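Local structure of dTDP-4-dehydrorhamnose reductase (5U9C) at residues 79-84 and 133-137; 57-63 and 99-104; 217-223 and 276-282; 231-236 and 283-287; 226-230 and 241-245. The protein probably catalyses the NADPH-dependent reduction of dTDP-4-dehydro-beta-L-rhamnose to dTDP-beta-L-rhamnose in the dTDP-L-rhamnose biosynthetic pathway. The contacts are given in a common frame with arbitrary orientation. Where two conformers were deposited one is given. Numbering follows the deposited sequence.

The five contacts fall into two groups. Interactions 1 and 2 come first along the chain, alternating in their segments, with centres about 16 Å apart; they belong to the Rossmann-type part, where helix 76-97 leads into strand 100-106, and they touch through Lys134 and Leu104. Interactions 3, 4 and 5 follow in the C-terminal half, centres 13 to 18 Å apart. Interactions 3 and 4 share helix 279-288, interactions 4 and 5 helix 225-235. Trp279 touches Ala231 and Ile228, Ile223 and Leu283 touch Ile228, and Gly233 touches Ile242, so these three adjoin. Centres of contacts in different groups lie about 26 to 38 Å apart, consistent with a nucleotide-binding part and a substrate-binding part.

Interaction 1. Residues 79-84 and 133-137; sequences AGIYNH and SKLIG
His84 lays one face of its imidazole against Ile136: the CG1 atom of Ile136 stands 3.8 Å from the centroid of the His84 ring and 14° off its normal, a CH-pi contact, with His84 CG 3.5 Å from Ile136 CG2. Both side chains use t for chi1. Both segments are helical, 79-84 with a wider pi-type turn at 80-84; their axes approach to 8.3 Å and cross at -38°. The nearest CA atoms are Asn83-Ser133 (5.5 Å) and His84-Gly137 (4.5 Å). This closeness requires glycine, because a CB at Gly137 would clash with Asn83 O. Asn83, chi1 m, donates from ND2 to Ser133 OG (p) at 3.0 Å, while Ser133 CB sits 3.4 Å from Ala79 O. Water 1 accepts from Lys134 NZ at 2.9 Å and reaches Asn83 O weakly at 3.5 Å. Beyond the segments, Asn83 OD1 bonds to Glu66 N, Ser133 OG to Tyr130 O and Lys134 NZ to Leu104 O; Leu121 of a second subunit covers Ala79 and Ile136. Tyr130 and Lys134 match the YxxxK pattern of short-chain dehydrogenases/reductases. One direct bond, Asn83 ND2 to Ser133 OG, and a weaker water bridge link the helices, while at His84 the contact is dispersive, ring face on Ile136.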
# COMPACT_ATOMS: atom_id res chain seq x y z
N ALA D 79 -14.28 23.37 -0.13
CA ALA D 79 -13.33 22.99 0.92
C ALA D 79 -12.04 23.82 0.83
O ALA D 79 -11.50 24.30 1.85
CB ALA D 79 -13.00 21.51 0.81
N GLY D 80 -11.53 23.96 -0.39
CA GLY D 80 -10.30 24.70 -0.63
C GLY D 80 -10.43 26.18 -0.30
O GLY D 80 -9.63 26.73 0.44
N ILE D 81 -11.45 26.81 -0.85
CA ILE D 81 -11.67 28.22 -0.60
C ILE D 81 -11.89 28.55 0.87
O ILE D 81 -11.25 29.46 1.42
CB ILE D 81 -12.88 28.73 -1.39
CG1 ILE D 81 -12.59 28.62 -2.90
CG2 ILE D 81 -13.20 30.17 -1.00
CD1 ILE D 81 -13.78 28.82 -3.80
N TYR D 82 -12.76 27.78 1.52
CA TYR D 82 -13.12 28.04 2.91
C TYR D 82 -12.08 27.67 3.95
O TYR D 82 -11.92 28.38 4.94
CB TYR D 82 -14.40 27.29 3.28
CG TYR D 82 -15.70 27.90 2.82
CD1 TYR D 82 -15.90 28.27 1.49
CD2 TYR D 82 -16.78 28.01 3.70
CE1 TYR D 82 -17.13 28.79 1.06
CE2 TYR D 82 -18.01 28.54 3.28
CZ TYR D 82 -18.18 28.92 1.97
OH TYR D 82 -19.39 29.44 1.56
N ASN D 83 -11.42 26.53 3.75
CA ASN D 83 -10.47 26.02 4.74
C ASN D 83 -9.03 26.32 4.43
O ASN D 83 -8.20 26.42 5.35
CB ASN D 83 -10.69 24.50 4.93
CG ASN D 83 -12.10 24.17 5.42
OD1 ASN D 83 -12.81 25.05 5.93
ND2 ASN D 83 -12.53 22.91 5.24
N HIS D 84 -8.71 26.43 3.14
CA HIS D 84 -7.34 26.75 2.76
C HIS D 84 -7.13 28.20 2.39
O HIS D 84 -6.40 28.90 3.07
CB HIS D 84 -6.83 25.83 1.66
CG HIS D 84 -5.49 26.23 1.14
ND1 HIS D 84 -5.14 26.10 -0.18
CD2 HIS D 84 -4.45 26.85 1.74
CE1 HIS D 84 -3.91 26.54 -0.36
NE2 HIS D 84 -3.47 27.02 0.79
N SER D 133 -7.90 19.83 3.03
CA SER D 133 -8.10 21.28 3.16
C SER D 133 -7.67 21.81 4.52
O SER D 133 -7.09 22.89 4.61
CB SER D 133 -9.55 21.66 2.84
OG SER D 133 -10.49 21.25 3.85
N LYS D 134 -7.93 21.05 5.57
CA LYS D 134 -7.51 21.43 6.92
C LYS D 134 -5.99 21.37 7.06
O LYS D 134 -5.37 22.28 7.67
CB LYS D 134 -8.16 20.53 7.98
CG LYS D 134 -9.69 20.65 8.10
CD LYS D 134 -10.20 22.04 8.49
CE LYS D 134 -9.70 22.50 9.85
NZ LYS D 134 -10.31 23.77 10.29
N LEU D 135 -5.38 20.33 6.49
CA LEU D 135 -3.93 20.15 6.56
C LEU D 135 -3.18 21.24 5.83
O LEU D 135 -2.18 21.74 6.33
CB LEU D 135 -3.52 18.80 5.99
CG LEU D 135 -2.02 18.51 5.97
CD1 LEU D 135 -1.43 18.61 7.37
CD2 LEU D 135 -1.75 17.13 5.37
N ILE D 136 -3.62 21.60 4.63
CA ILE D 136 -2.90 22.66 3.92
C ILE D 136 -3.15 24.00 4.66
O ILE D 136 -2.27 24.87 4.70
CB ILE D 136 -3.24 22.69 2.41
CG1 ILE D 136 -2.31 23.66 1.65
CG2 ILE D 136 -4.69 23.03 2.17
CD1 ILE D 136 -0.87 23.23 1.56
N GLY D 137 -4.32 24.14 5.30
CA GLY D 137 -4.60 25.34 6.10
C GLY D 137 -3.58 25.39 7.24
O GLY D 137 -3.03 26.48 7.54
O HOH W 1 -10.14 25.66 8.11

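Interaction 2. Residues 57-63 and 99-104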
# COMPACT_ATOMS: atom_id res chain seq x y z
N PRO D 57 -5.68 43.12 15.75
CA PRO D 57 -5.88 42.34 16.96
C PRO D 57 -4.56 41.86 17.54
O PRO D 57 -3.58 41.75 16.81
CB PRO D 57 -6.68 41.14 16.45
CG PRO D 57 -6.22 40.95 15.04
CD PRO D 57 -5.94 42.34 14.53
N ASP D 58 -4.55 41.58 18.83
CA ASP D 58 -3.38 40.98 19.50
C ASP D 58 -3.48 39.45 19.40
O ASP D 58 -2.46 38.73 19.42
CB ASP D 58 -3.38 41.36 20.97
CG ASP D 58 -3.29 42.85 21.16
OD1 ASP D 58 -2.20 43.41 20.92
OD2 ASP D 58 -4.31 43.44 21.51
N VAL D 59 -4.72 38.97 19.33
CA VAL D 59 -5.01 37.55 19.25
C VAL D 59 -6.09 37.29 18.21
O VAL D 59 -7.08 38.03 18.14
CB VAL D 59 -5.51 37.04 20.63
CG1 VAL D 59 -6.09 35.63 20.54
CG2 VAL D 59 -4.39 37.11 21.66
N ILE D 60 -5.91 36.23 17.43
CA ILE D 60 -6.89 35.78 16.45
C ILE D 60 -7.21 34.31 16.71
O ILE D 60 -6.30 33.49 16.75
CB ILE D 60 -6.39 35.91 15.00
CG1 ILE D 60 -6.13 37.38 14.67
CG2 ILE D 60 -7.43 35.34 14.03
CD1 ILE D 60 -5.43 37.60 13.34
N LEU D 61 -8.50 34.01 16.90
CA LEU D 61 -8.99 32.67 17.13
C LEU D 61 -9.75 32.32 15.86
O LEU D 61 -10.86 32.86 15.61
CB LEU D 61 -9.93 32.63 18.35
CG LEU D 61 -9.40 33.26 19.64
CD1 LEU D 61 -10.41 33.05 20.74
CD2 LEU D 61 -8.07 32.68 20.06
N HIS D 62 -9.19 31.42 15.07
CA HIS D 62 -9.76 31.04 13.79
C HIS D 62 -10.47 29.70 13.89
O HIS D 62 -9.83 28.66 13.74
CB HIS D 62 -8.70 31.04 12.70
CG HIS D 62 -9.22 30.63 11.37
ND1 HIS D 62 -10.48 30.98 10.93
CD2 HIS D 62 -8.64 29.97 10.34
CE1 HIS D 62 -10.67 30.50 9.72
NE2 HIS D 62 -9.56 29.90 9.33
N PHE D 63 -11.77 29.75 14.17
CA PHE D 63 -12.58 28.54 14.32
C PHE D 63 -13.50 28.29 13.12
O PHE D 63 -14.02 27.18 12.96
CB PHE D 63 -13.47 28.57 15.59
CG PHE D 63 -12.74 28.84 16.89
CD1 PHE D 63 -11.54 28.24 17.19
CD2 PHE D 63 -13.34 29.64 17.87
CE1 PHE D 63 -10.90 28.49 18.41
CE2 PHE D 63 -12.72 29.86 19.09
CZ PHE D 63 -11.49 29.28 19.36
N ALA D 99 -0.08 39.32 15.44
CA ALA D 99 -1.02 38.66 16.33
C ALA D 99 -0.70 37.19 16.52
O ALA D 99 -0.25 36.50 15.58
CB ALA D 99 -2.43 38.80 15.76
N TRP D 100 -0.93 36.70 17.74
CA TRP D 100 -0.82 35.27 18.05
C TRP D 100 -2.07 34.63 17.45
O TRP D 100 -3.18 35.11 17.69
CB TRP D 100 -0.76 35.08 19.56
CG TRP D 100 -0.77 33.66 20.09
CD1 TRP D 100 0.32 32.86 20.34
CD2 TRP D 100 -1.91 32.94 20.55
NE1 TRP D 100 -0.09 31.67 20.90
CE2 TRP D 100 -1.45 31.70 21.05
CE3 TRP D 100 -3.29 33.22 20.58
CZ2 TRP D 100 -2.32 30.74 21.57
CZ3 TRP D 100 -4.14 32.27 21.10
CH2 TRP D 100 -3.65 31.04 21.59
N LEU D 101 -1.89 33.58 16.65
CA LEU D 101 -2.98 32.94 15.93
C LEU D 101 -3.25 31.52 16.37
O LEU D 101 -2.36 30.67 16.35
CB LEU D 101 -2.65 32.93 14.43
CG LEU D 101 -3.58 32.17 13.48
CD1 LEU D 101 -5.00 32.71 13.51
CD2 LEU D 101 -3.04 32.28 12.07
N LEU D 102 -4.50 31.26 16.71
CA LEU D 102 -4.94 29.93 17.10
C LEU D 102 -5.78 29.39 15.97
O LEU D 102 -6.73 30.04 15.54
CB LEU D 102 -5.72 29.96 18.42
CG LEU D 102 -6.44 28.68 18.90
CD1 LEU D 102 -5.60 27.45 18.81
CD2 LEU D 102 -6.93 28.84 20.33
N TYR D 103 -5.40 28.24 15.45
CA TYR D 103 -6.12 27.58 14.36
C TYR D 103 -6.66 26.25 14.87
O TYR D 103 -5.91 25.41 15.36
CB TYR D 103 -5.19 27.34 13.15
CG TYR D 103 -5.82 26.61 11.97
CD1 TYR D 103 -6.99 27.07 11.37
CD2 TYR D 103 -5.19 25.51 11.38
CE1 TYR D 103 -7.55 26.43 10.28
CE2 TYR D 103 -5.74 24.86 10.27
CZ TYR D 103 -6.92 25.34 9.72
OH TYR D 103 -7.48 24.75 8.63
N LEU D 104 -7.98 26.09 14.78
CA LEU D 104 -8.62 24.85 15.17
C LEU D 104 -8.55 23.89 13.98
O LEU D 104 -9.15 24.14 12.94
CB LEU D 104 -10.07 25.10 15.55
CG LEU D 104 -10.91 23.85 15.88
CD1 LEU D 104 -10.35 23.16 17.13
CD2 LEU D 104 -12.36 24.24 16.07
O HOH W 2 -12.07 25.01 12.90
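The edge of the Trp100 indole is the main bump on one face of this parallel pair: it abuts Val59 CG1 (3.7 Å to CE3) and Leu61 CD2 (4.1 Å to CZ3), and Leu61 CD2 also leans on Leu102 CB at 4.0 Å. On the other face, Ile60 lies between Leu101 and Ala99, its CG2 3.6 Å from Leu101 CD1 and its CD1 4.0 Å from Ala99 CB. There the His62 and Tyr103 rings lie near parallel (22°) but slide apart, with centroids 5.6 Å distant. Just past the end of strand 59-62, Phe63 CD1 meets Leu104 CB at 3.8 Å. Helix 76-97, which links the strands in a beta-alpha-beta crossover, covers the Ile60 and His62 face; helices 16-25 and 196-209 cover the opposite one. Backbone bonds alternate between partners: Trp100 N to Asp58 O (3.0 Å), Ile60 N to Trp100 O (3.0 Å), Leu102 N to Ile60 O (2.9 Å) and His62 N to Leu102 O (2.9 Å). Main-chain polar groups thus pair within the sheet while mostly apolar side chains are buried under helices, as in a Rossmann-type fold; His62 bonds to Thr11 and Thr87.

Interaction 3. Residues 217-223 and 276-282; sequences FASSGTI and PSLWKSD
Pro276 begins the second segment with its ring on Phe217: Pro276 CG lies 3.9 Å from the centroid of the Phe217 ring and 14° off the normal, a CH-pi contact, and 3.4 Å from Ala218 O. Ser277, in extended conformation, accepts Ser220 N through its O at 2.9 Å. Leu278, at the N-cap of helix 279-288, is bridged to Ser220 (CA-CA 4.8 Å). Trp279 opens the helix and gives its N to Ser220 O at 3.1 Å. With chi1 p and chi2 -86°, the Trp279 indole turns one face to Ile223 (chi1 p), whose CD1 stands 3.7 Å from the six-membered ring centroid, 29° off the normal. Gly221, at phi/psi 132/137, calls for glycine: a CB would be jammed against the preceding carbonyl O and would also clash with Trp279 CD1. One helical turn on, Asp282 (chi1 m) accepts at OD2 from Ser219 OG (2.5 Å, Ser219 chi1 m) and from Ser277 N (2.8 Å). The loop after strand 213-217 thus docks on the start of helix 279-288, with Ile193 and Ala231 also against Trp279. Asp282 OD2 takes two of the polar bonds, Ser220 N and O make the two backbone links, and two ring contacts flank them.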
# COMPACT_ATOMS: atom_id res chain seq x y z
N PHE D 217 -5.99 17.65 21.16
CA PHE D 217 -6.81 17.82 22.35
C PHE D 217 -8.04 16.91 22.25
O PHE D 217 -8.99 17.20 21.49
CB PHE D 217 -7.19 19.29 22.58
CG PHE D 217 -7.82 19.55 23.94
CD1 PHE D 217 -9.16 19.27 24.16
CD2 PHE D 217 -7.07 20.03 25.00
CE1 PHE D 217 -9.73 19.47 25.39
CE2 PHE D 217 -7.65 20.24 26.24
CZ PHE D 217 -8.98 19.96 26.43
N ALA D 218 -8.00 15.81 23.00
CA ALA D 218 -9.09 14.83 22.99
C ALA D 218 -9.09 13.95 24.22
O ALA D 218 -8.03 13.71 24.83
CB ALA D 218 -8.98 13.95 21.75
N SER D 219 -10.27 13.44 24.57
CA SER D 219 -10.40 12.51 25.67
C SER D 219 -9.64 11.23 25.32
O SER D 219 -9.49 10.88 24.14
CB SER D 219 -11.87 12.20 25.95
OG SER D 219 -12.61 13.36 26.25
N SER D 220 -9.18 10.53 26.34
CA SER D 220 -8.44 9.29 26.16
C SER D 220 -9.39 8.16 25.73
O SER D 220 -10.43 7.94 26.36
CB SER D 220 -7.74 8.92 27.48
OG SER D 220 -7.06 7.68 27.37
N GLY D 221 -9.04 7.46 24.65
CA GLY D 221 -9.85 6.36 24.16
C GLY D 221 -10.09 6.45 22.67
O GLY D 221 -10.32 7.54 22.14
N THR D 222 -9.98 5.30 22.01
CA THR D 222 -10.23 5.17 20.57
C THR D 222 -11.46 4.29 20.51
O THR D 222 -11.38 3.10 20.77
CB THR D 222 -9.04 4.53 19.86
OG1 THR D 222 -7.90 5.35 20.10
CG2 THR D 222 -9.27 4.47 18.37
N ILE D 223 -12.58 4.90 20.11
CA ILE D 223 -13.89 4.26 20.16
C ILE D 223 -14.72 4.50 18.91
O ILE D 223 -14.40 5.35 18.11
CB ILE D 223 -14.67 4.83 21.38
CG1 ILE D 223 -14.68 6.37 21.27
CG2 ILE D 223 -13.99 4.38 22.66
CD1 ILE D 223 -15.27 7.12 22.41
N PRO D 276 -8.12 17.06 29.19
CA PRO D 276 -9.27 16.17 29.05
C PRO D 276 -9.06 14.98 29.96
O PRO D 276 -7.98 14.80 30.53
CB PRO D 276 -9.22 15.73 27.59
CG PRO D 276 -7.97 16.28 27.01
CD PRO D 276 -7.14 16.82 28.12
N SER D 277 -10.08 14.14 30.07
CA SER D 277 -10.00 12.96 30.93
C SER D 277 -10.32 11.70 30.09
O SER D 277 -9.98 11.63 28.90
CB SER D 277 -10.95 13.19 32.12
OG SER D 277 -10.96 12.10 33.00
N LEU D 278 -10.93 10.69 30.71
CA LEU D 278 -11.31 9.46 30.02
C LEU D 278 -12.59 9.74 29.21
O LEU D 278 -13.44 10.52 29.65
CB LEU D 278 -11.53 8.34 31.02
CG LEU D 278 -10.34 8.01 31.93
CD1 LEU D 278 -10.73 7.03 33.03
CD2 LEU D 278 -9.14 7.48 31.15
N TRP D 279 -12.71 9.13 28.03
CA TRP D 279 -13.89 9.40 27.16
C TRP D 279 -15.24 9.18 27.86
O TRP D 279 -16.11 10.03 27.75
CB TRP D 279 -13.82 8.62 25.84
CG TRP D 279 -14.15 7.17 25.93
CD1 TRP D 279 -13.30 6.14 26.24
CD2 TRP D 279 -15.43 6.58 25.71
NE1 TRP D 279 -13.98 4.95 26.21
CE2 TRP D 279 -15.28 5.19 25.87
CE3 TRP D 279 -16.69 7.10 25.38
CZ2 TRP D 279 -16.35 4.30 25.73
CZ3 TRP D 279 -17.75 6.21 25.21
CH2 TRP D 279 -17.57 4.82 25.39
N LYS D 280 -15.39 8.09 28.61
CA LYS D 280 -16.65 7.82 29.31
C LYS D 280 -17.01 8.88 30.34
O LYS D 280 -18.17 9.27 30.43
CB LYS D 280 -16.69 6.44 29.98
CG LYS D 280 -17.07 5.32 29.04
CD LYS D 280 -17.37 4.05 29.81
CE LYS D 280 -17.91 2.97 28.89
NZ LYS D 280 -18.31 1.77 29.66
N SER D 281 -16.03 9.36 31.09
CA SER D 281 -16.27 10.41 32.10
C SER D 281 -16.62 11.72 31.42
O SER D 281 -17.52 12.40 31.87
CB SER D 281 -15.03 10.66 32.97
OG SER D 281 -14.51 9.45 33.46
N ASP D 282 -15.86 12.11 30.39
CA ASP D 282 -16.12 13.37 29.69
C ASP D 282 -17.50 13.36 28.99
O ASP D 282 -18.23 14.36 29.02
CB ASP D 282 -14.99 13.71 28.70
CG ASP D 282 -13.64 13.96 29.40
OD1 ASP D 282 -13.65 14.29 30.61
OD2 ASP D 282 -12.58 13.83 28.75

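Interaction 4. Residues 231-236 and 283-287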
# COMPACT_ATOMS: atom_id res chain seq x y z
N ALA D 231 -22.93 4.01 25.49
CA ALA D 231 -22.64 4.75 26.73
C ALA D 231 -23.77 5.77 27.03
O ALA D 231 -24.24 5.86 28.15
CB ALA D 231 -21.28 5.44 26.65
N ILE D 232 -24.22 6.49 26.00
CA ILE D 232 -25.35 7.45 26.15
C ILE D 232 -26.60 6.68 26.61
O ILE D 232 -27.28 7.08 27.55
CB ILE D 232 -25.62 8.21 24.83
CG1 ILE D 232 -24.43 9.11 24.47
CG2 ILE D 232 -26.88 9.07 24.95
CD1 ILE D 232 -24.46 9.59 23.04
N GLY D 233 -26.87 5.55 25.94
CA GLY D 233 -27.98 4.68 26.27
C GLY D 233 -28.00 4.27 27.73
O GLY D 233 -29.06 4.31 28.38
N ASP D 234 -26.83 3.86 28.26
CA ASP D 234 -26.72 3.49 29.69
C ASP D 234 -27.00 4.68 30.59
O ASP D 234 -27.67 4.55 31.60
CB ASP D 234 -25.32 2.97 30.04
CG ASP D 234 -25.00 1.62 29.43
OD1 ASP D 234 -25.91 0.90 28.96
OD2 ASP D 234 -23.80 1.27 29.45
N LEU D 235 -26.47 5.85 30.22
CA LEU D 235 -26.67 7.07 31.02
C LEU D 235 -28.12 7.54 31.08
O LEU D 235 -28.52 8.09 32.07
CB LEU D 235 -25.81 8.21 30.49
CG LEU D 235 -24.32 8.01 30.72
CD1 LEU D 235 -23.50 8.83 29.73
CD2 LEU D 235 -23.98 8.34 32.16
N LEU D 236 -28.89 7.32 30.01
CA LEU D 236 -30.29 7.76 29.97
C LEU D 236 -31.30 6.64 30.23
O LEU D 236 -32.49 6.84 30.03
CB LEU D 236 -30.57 8.48 28.65
CG LEU D 236 -29.67 9.70 28.40
CD1 LEU D 236 -30.02 10.37 27.09
CD2 LEU D 236 -29.79 10.69 29.55
N LEU D 283 -17.85 12.22 28.39
CA LEU D 283 -19.16 12.08 27.77
C LEU D 283 -20.26 12.17 28.83
O LEU D 283 -21.26 12.84 28.62
CB LEU D 283 -19.28 10.75 27.03
CG LEU D 283 -20.60 10.42 26.34
CD1 LEU D 283 -20.86 11.40 25.21
CD2 LEU D 283 -20.51 9.02 25.77
N ALA D 284 -20.08 11.48 29.97
CA ALA D 284 -21.09 11.51 31.06
C ALA D 284 -21.40 12.94 31.51
O ALA D 284 -22.56 13.31 31.63
CB ALA D 284 -20.66 10.64 32.25
N LYS D 285 -20.36 13.75 31.73
CA LYS D 285 -20.55 15.16 32.13
C LYS D 285 -21.38 15.93 31.10
O LYS D 285 -22.26 16.72 31.45
CB LYS D 285 -19.22 15.87 32.32
CG LYS D 285 -18.39 15.37 33.50
CD LYS D 285 -17.16 16.26 33.75
CE LYS D 285 -17.56 17.68 34.15
NZ LYS D 285 -16.39 18.57 34.36
N TYR D 286 -21.09 15.71 29.83
CA TYR D 286 -21.82 16.40 28.76
C TYR D 286 -23.28 15.93 28.67
O TYR D 286 -24.19 16.74 28.56
CB TYR D 286 -21.10 16.23 27.41
CG TYR D 286 -21.87 16.88 26.29
CD1 TYR D 286 -22.12 18.25 26.31
CD2 TYR D 286 -22.35 16.13 25.21
CE1 TYR D 286 -22.84 18.86 25.31
CE2 TYR D 286 -23.06 16.75 24.18
CZ TYR D 286 -23.30 18.11 24.24
OH TYR D 286 -23.98 18.77 23.25
N VAL D 287 -23.49 14.62 28.73
CA VAL D 287 -24.85 14.06 28.66
C VAL D 287 -25.67 14.54 29.85
O VAL D 287 -26.87 14.79 29.71
CB VAL D 287 -24.84 12.53 28.58
CG1 VAL D 287 -26.25 11.95 28.71
CG2 VAL D 287 -24.18 12.07 27.28
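Ala231 starts the contact, its CB meeting Leu283 CD2 at 3.8 Å. One residue on, Ile232 points sideways and its CG1 is shared, 4.1 Å from Leu283 CD2 and 4.1 Å from Val287 CG2; its other neighbours are Ile172, Ile173 and Ile176 of helix 168-177. Leu235 then comes back toward the partner: its CD1 rests 3.8 Å from Ala284 CA and 4.1 Å from Val287 CB, its CD2 4.0 Å from Ala284 CB. Leu236, the first residue to leave helical angles, adds CD2 at 3.9 Å from Val287 CG1. Val287 is therefore held by Ile232, Leu235 and Leu236, and has the most area covered. The axes cross at -52°, near the -50° class of helix pairs, 10.4 Å apart. Ile232's side chain is about 5 Å from that of Phe168, seen to bind (R)-malate in a structure of this protein, though none is bound to this chain here. Every close atom pair is carbon to carbon, so the two helices are joined by shape and apolar burial rather than by directional bonds.

Interaction 5. Residues 226-230 and 241-245; sequences FDIAC and DIIPV
Ile242 and Phe226 carry most of this interface, with Pro244 third. Segment 226-230 is helical and 241-245 a strand; they run antiparallel at 174°, with axes 8.8 Å apart at closest. In register, the CA of Phe226 is nearest that of Pro244 (5.8 Å) and the CA of Cys230 nearest that of Ile242 (6.5 Å). Ile242, with chi1 m and chi2 t, points at the helix: its CD1 comes within 3.4 Å of Ala229 O and 3.8 Å of Cys230 CA, and its CG2 touches Ala229 CB at 3.9 Å and Cys230 SG at 4.0 Å. Phe226 takes chi1 t and chi2 70°, which puts Pro244 CB over one face of the Phe226 ring, 3.6 Å from the centroid and 10° off the normal, a CH-pi contact. The ring edge looks to Ile242 O, with Phe226 CE1 3.6 Å away, and CE1 also lies 3.6 Å from Pro244 CD. Proline-on-phenylalanine at one end and isoleucine in the hollow by Ala229 and Cys230 at the other make a small apolar helix-on-sheet contact. Strand 241-245 pairs in parallel with strand 182-186, whose Ala185 also meets Ala229, while Ile228 touches Phe168 and Ala229 also touches Ile172, both of helix 168-177.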
# COMPACT_ATOMS: atom_id res chain seq x y z
N PHE D 226 -20.77 3.48 17.77
CA PHE D 226 -21.55 2.46 18.46
C PHE D 226 -21.25 2.46 19.96
O PHE D 226 -22.16 2.37 20.78
CB PHE D 226 -21.31 1.07 17.85
CG PHE D 226 -21.92 -0.05 18.64
CD1 PHE D 226 -23.31 -0.21 18.69
CD2 PHE D 226 -21.12 -0.97 19.32
CE1 PHE D 226 -23.88 -1.25 19.42
CE2 PHE D 226 -21.68 -2.00 20.06
CZ PHE D 226 -23.07 -2.15 20.11
N ASP D 227 -19.96 2.54 20.30
CA ASP D 227 -19.52 2.59 21.71
C ASP D 227 -20.12 3.82 22.39
O ASP D 227 -20.59 3.75 23.53
CB ASP D 227 -17.99 2.70 21.83
CG ASP D 227 -17.27 1.46 21.37
OD1 ASP D 227 -17.74 0.34 21.61
OD2 ASP D 227 -16.18 1.62 20.78
N ILE D 228 -20.09 4.94 21.69
CA ILE D 228 -20.63 6.20 22.22
C ILE D 228 -22.16 6.08 22.41
O ILE D 228 -22.69 6.50 23.46
CB ILE D 228 -20.27 7.39 21.30
CG1 ILE D 228 -18.75 7.60 21.30
CG2 ILE D 228 -21.01 8.65 21.74
CD1 ILE D 228 -18.26 8.59 20.24
N ALA D 229 -22.85 5.52 21.43
CA ALA D 229 -24.31 5.38 21.56
C ALA D 229 -24.66 4.49 22.75
O ALA D 229 -25.56 4.82 23.52
CB ALA D 229 -24.93 4.85 20.28
N CYS D 230 -23.92 3.39 22.92
CA CYS D 230 -24.16 2.48 24.05
C CYS D 230 -23.96 3.18 25.40
O CYS D 230 -24.75 2.98 26.33
CB CYS D 230 -23.24 1.25 23.97
SG CYS D 230 -23.66 0.12 22.62
N ASP D 241 -33.16 -1.20 21.61
CA ASP D 241 -31.92 -1.84 21.16
C ASP D 241 -30.97 -0.82 20.54
O ASP D 241 -31.41 0.08 19.83
CB ASP D 241 -32.25 -2.90 20.10
CG ASP D 241 -33.19 -3.98 20.62
OD1 ASP D 241 -33.05 -4.38 21.80
OD2 ASP D 241 -34.04 -4.45 19.86
N ILE D 242 -29.68 -0.95 20.84
CA ILE D 242 -28.65 -0.13 20.17
C ILE D 242 -27.93 -1.19 19.31
O ILE D 242 -27.32 -2.11 19.84
CB ILE D 242 -27.73 0.61 21.13
CG1 ILE D 242 -28.56 1.60 21.94
CG2 ILE D 242 -26.66 1.36 20.32
CD1 ILE D 242 -27.83 2.33 23.02
N ILE D 243 -28.03 -1.03 18.00
CA ILE D 243 -27.57 -2.02 17.04
C ILE D 243 -26.27 -1.57 16.36
O ILE D 243 -26.24 -0.49 15.78
CB ILE D 243 -28.68 -2.19 15.94
CG1 ILE D 243 -30.02 -2.63 16.59
CG2 ILE D 243 -28.27 -3.18 14.85
CD1 ILE D 243 -31.20 -2.68 15.63
N PRO D 244 -25.21 -2.41 16.42
CA PRO D 244 -23.96 -2.05 15.73
C PRO D 244 -24.10 -2.36 14.25
O PRO D 244 -24.54 -3.44 13.89
CB PRO D 244 -22.92 -2.97 16.38
CG PRO D 244 -23.68 -4.17 16.86
CD PRO D 244 -25.10 -3.71 17.11
N VAL D 245 -23.80 -1.39 13.39
CA VAL D 245 -23.86 -1.62 11.96
C VAL D 245 -22.55 -1.24 11.29
O VAL D 245 -21.80 -0.41 11.79
CB VAL D 245 -25.01 -0.83 11.30
CG1 VAL D 245 -26.34 -1.26 11.89
CG2 VAL D 245 -24.83 0.68 11.43